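PDB 4M85: N-acetyltransferase from Staphylococcus aureus subsp. aureus, which probably transfers an acetyl group from acetyl-coenzyme A to an amine, as other members of the GNAT family do, its own substrate being unassigned. Local coordinates for residues Asp25-Leu29 / Tyr176-Tyr180. Residues are numbered along the deposited sequence; the frame is centred on the assembly and turned at random.
Sequences DDMEL and YKHMY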
ATOM      1  N   ASP A  25      -9.356  -3.796  -5.567  1.00 33.30           N
ATOM      2  CA  ASP A  25     -10.280  -4.231  -6.629  1.00 37.85           C
ATOM      3  C   ASP A  25      -9.572  -5.169  -7.611  1.00 40.36           C
ATOM      4  O   ASP A  25     -10.144  -6.199  -8.001  1.00 40.22           O
ATOM      5  CB  ASP A  25     -10.895  -3.024  -7.360  1.00 38.87           C
ATOM      6  CG  ASP A  25     -11.889  -3.431  -8.464  1.00 41.58           C
ATOM      7  OD1 ASP A  25     -13.022  -3.863  -8.150  1.00 38.34           O
ATOM      8  OD2 ASP A  25     -11.529  -3.315  -9.654  1.00 43.37           O
ATOM      9  N   ASP A  26      -8.339  -4.822  -7.996  1.00 40.81           N
ATOM     10  CA  ASP A  26      -7.489  -5.724  -8.771  1.00 42.49           C
ATOM     11  C   ASP A  26      -7.379  -7.063  -8.064  1.00 46.69           C
ATOM     12  O   ASP A  26      -7.716  -8.098  -8.636  1.00 49.30           O
ATOM     13  CB  ASP A  26      -6.082  -5.147  -8.954  1.00 44.69           C
ATOM     14  CG  ASP A  26      -6.039  -3.986  -9.932  1.00 45.13           C
ATOM     15  OD1 ASP A  26      -7.027  -3.798 -10.670  1.00 48.11           O
ATOM     16  OD2 ASP A  26      -5.017  -3.258  -9.956  1.00 46.65           O
ATOM     17  N   MET A  27      -6.928  -7.026  -6.805  1.00 48.37           N
ATOM     18  CA  MET A  27      -6.854  -8.214  -5.940  1.00 45.80           C
ATOM     19  C   MET A  27      -8.167  -8.995  -5.750  1.00 48.16           C
ATOM     20  O   MET A  27      -8.154 -10.079  -5.179  1.00 48.54           O
ATOM     21  CB  MET A  27      -6.355  -7.815  -4.549  1.00 44.32           C
ATOM     22  CG  MET A  27      -4.913  -7.359  -4.498  1.00 44.31           C
ATOM     23  SD  MET A  27      -4.467  -6.806  -2.845  1.00 41.53           S
ATOM     24  CE  MET A  27      -4.328  -8.386  -2.025  1.00 41.44           C
ATOM     25  N   GLU A  28      -9.295  -8.457  -6.191  1.00 48.86           N
ATOM     26  CA  GLU A  28     -10.578  -9.127  -6.017  1.00 55.25           C
ATOM     27  C   GLU A  28     -10.829  -9.516  -4.559  1.00 54.52           C
ATOM     28  O   GLU A  28     -11.188 -10.664  -4.267  1.00 56.46           O
ATOM     29  CB  GLU A  28     -10.669 -10.379  -6.899  1.00 59.01           C
ATOM     30  CG  GLU A  28     -10.362 -10.150  -8.369  1.00 63.74           C
ATOM     31  CD  GLU A  28     -10.447 -11.425  -9.191  1.00 64.93           C
ATOM     32  OE1 GLU A  28     -10.173 -12.519  -8.650  1.00 66.77           O
ATOM     33  OE2 GLU A  28     -10.781 -11.328 -10.388  1.00 68.84           O
ATOM     34  N   LEU A  29     -10.636  -8.575  -3.637  1.00 49.29           N
ATOM     35  CA  LEU A  29     -10.999  -8.825  -2.249  1.00 45.02           C
ATOM     36  C   LEU A  29     -12.504  -8.948  -2.151  1.00 46.47           C
ATOM     37  O   LEU A  29     -13.222  -8.100  -2.656  1.00 47.35           O
ATOM     38  CB  LEU A  29     -10.527  -7.705  -1.321  1.00 43.03           C
ATOM     39  CG  LEU A  29      -9.045  -7.587  -1.006  1.00 39.10           C
ATOM     40  CD1 LEU A  29      -8.866  -6.653   0.181  1.00 37.40           C
ATOM     41  CD2 LEU A  29      -8.431  -8.945  -0.715  1.00 37.55           C
ATOM     42  N   TYR A 176      -4.399 -14.402  -1.460  1.00 26.19           N
ATOM     43  CA  TYR A 176      -5.735 -14.311  -2.042  1.00 27.26           C
ATOM     44  C   TYR A 176      -5.790 -14.865  -3.469  1.00 27.42           C
ATOM     45  O   TYR A 176      -6.234 -14.199  -4.384  1.00 29.61           O
ATOM     46  CB  TYR A 176      -6.222 -12.860  -1.946  1.00 27.32           C
ATOM     47  CG  TYR A 176      -5.968 -12.297  -0.553  1.00 25.08           C
ATOM     48  CD1 TYR A 176      -6.808 -12.618   0.503  1.00 24.73           C
ATOM     49  CD2 TYR A 176      -4.865 -11.503  -0.292  1.00 24.73           C
ATOM     50  CE1 TYR A 176      -6.586 -12.133   1.776  1.00 23.36           C
ATOM     51  CE2 TYR A 176      -4.618 -11.019   0.981  1.00 23.95           C
ATOM     52  CZ  TYR A 176      -5.484 -11.333   2.008  1.00 24.04           C
ATOM     53  OH  TYR A 176      -5.254 -10.875   3.270  1.00 23.54           O
ATOM     54  N   LYS A 177      -5.305 -16.091  -3.636  1.00 28.51           N
ATOM     55  CA  LYS A 177      -5.376 -16.818  -4.908  1.00 33.00           C
ATOM     56  C   LYS A 177      -4.549 -16.208  -6.049  1.00 33.11           C
ATOM     57  O   LYS A 177      -4.817 -16.509  -7.216  1.00 32.82           O
ATOM     58  CB  LYS A 177      -6.841 -16.987  -5.399  1.00 36.57           C
ATOM     59  CG  LYS A 177      -7.865 -17.436  -4.347  1.00 40.17           C
ATOM     60  CD  LYS A 177      -7.560 -18.812  -3.754  1.00 43.31           C
ATOM     61  CE  LYS A 177      -8.177 -19.937  -4.578  1.00 44.52           C
ATOM     62  NZ  LYS A 177      -7.377 -21.197  -4.462  1.00 46.78           N
ATOM     63  N   HIS A 178      -3.582 -15.342  -5.737  1.00 31.79           N
ATOM     64  CA  HIS A 178      -2.613 -14.901  -6.743  1.00 32.75           C
ATOM     65  C   HIS A 178      -1.214 -15.082  -6.184  1.00 31.10           C
ATOM     66  O   HIS A 178      -0.994 -14.970  -4.967  1.00 32.05           O
ATOM     67  CB  HIS A 178      -2.841 -13.446  -7.184  1.00 37.87           C
ATOM     68  CG  HIS A 178      -4.146 -13.220  -7.889  1.00 44.69           C
ATOM     69  ND1 HIS A 178      -4.987 -12.166  -7.590  1.00 49.21           N
ATOM     70  CD2 HIS A 178      -4.765 -13.922  -8.871  1.00 50.18           C
ATOM     71  CE1 HIS A 178      -6.063 -12.226  -8.355  1.00 48.87           C
ATOM     72  NE2 HIS A 178      -5.953 -13.281  -9.142  1.00 51.26           N
ATOM     73  N   MET A 179      -0.278 -15.393  -7.073  1.00 26.82           N
ATOM     74  CA  MET A 179       1.104 -15.642  -6.694  1.00 27.23           C
ATOM     75  C   MET A 179       1.970 -14.370  -6.830  1.00 24.22           C
ATOM     76  O   MET A 179       1.837 -13.580  -7.784  1.00 20.95           O
ATOM     77  CB  MET A 179       1.680 -16.764  -7.571  1.00 31.62           C
ATOM     78  CG  MET A 179       2.705 -17.646  -6.887  1.00 35.03           C
ATOM     79  SD  MET A 179       2.141 -18.512  -5.385  1.00 39.40           S
ATOM     80  CE  MET A 179       0.583 -19.126  -5.951  1.00 33.87           C
ATOM     81  N   TYR A 180       2.860 -14.183  -5.866  1.00 21.12           N
ATOM     82  CA  TYR A 180       3.734 -13.024  -5.826  1.00 20.24           C
ATOM     83  C   TYR A 180       5.197 -13.424  -5.587  1.00 20.50           C
ATOM     84  O   TYR A 180       5.486 -14.346  -4.822  1.00 19.06           O
ATOM     85  CB  TYR A 180       3.313 -12.096  -4.688  1.00 20.14           C
ATOM     86  CG  TYR A 180       1.929 -11.511  -4.842  1.00 19.91           C
ATOM     87  CD1 TYR A 180       0.806 -12.227  -4.466  1.00 20.73           C
ATOM     88  CD2 TYR A 180       1.749 -10.243  -5.369  1.00 20.69           C
ATOM     89  CE1 TYR A 180      -0.452 -11.683  -4.599  1.00 20.93           C
ATOM     90  CE2 TYR A 180       0.502  -9.694  -5.508  1.00 20.03           C
ATOM     91  CZ  TYR A 180      -0.596 -10.422  -5.130  1.00 20.56           C
ATOM     92  OH  TYR A 180      -1.856  -9.889  -5.284  1.00 21.61           O
TER
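Leu29 and Met27 close on the ring of Tyr176, and this apolar cluster is the tight part of the contact. Methyl CD2 of Leu29 sits over the centre of one ring face, 4.2 Å from the ring centroid and 12° off its normal, a CH-pi contact for which a compact, apolar methyl is well shaped. Met27 supplies a flexible arm instead: extended through chi2, then bent at chi3 (75°), it brings its CE to 3.6 Å from Tyr176 CD2, approaching the ring obliquely. Farther back along the same chain, Met27 CG lies 4.0 Å from the hydroxyl OH of Tyr180, whose side chain reaches across from its strand at about a right angle to the methionine.

Towards solvent the fit slackens, and polar residues suit it. Glu28 OE1 comes no nearer to His178 than 4.1 Å, at CE1, and the carboxylate and imidazole planes are 47° apart; any attraction would be electrostatic and would depend on the histidine's charge. Just after helix 13-26, Glu28 leaves helical geometry with positive phi in a Schellman motif, its N bonded to Asp25 O, and the chain then turns into Leu29, the N-cap of helix 30-34. Leu104 packs on both Met27 and Tyr176. A tyrosine serves doubly here, its broad ring face meeting Leu29 while its OH accepts a hydrogen bond from Val106 N. The contact thus ties this helix junction to the turn between the antiparallel strands 168-175 and 178-184, at one side of the GNAT sheet.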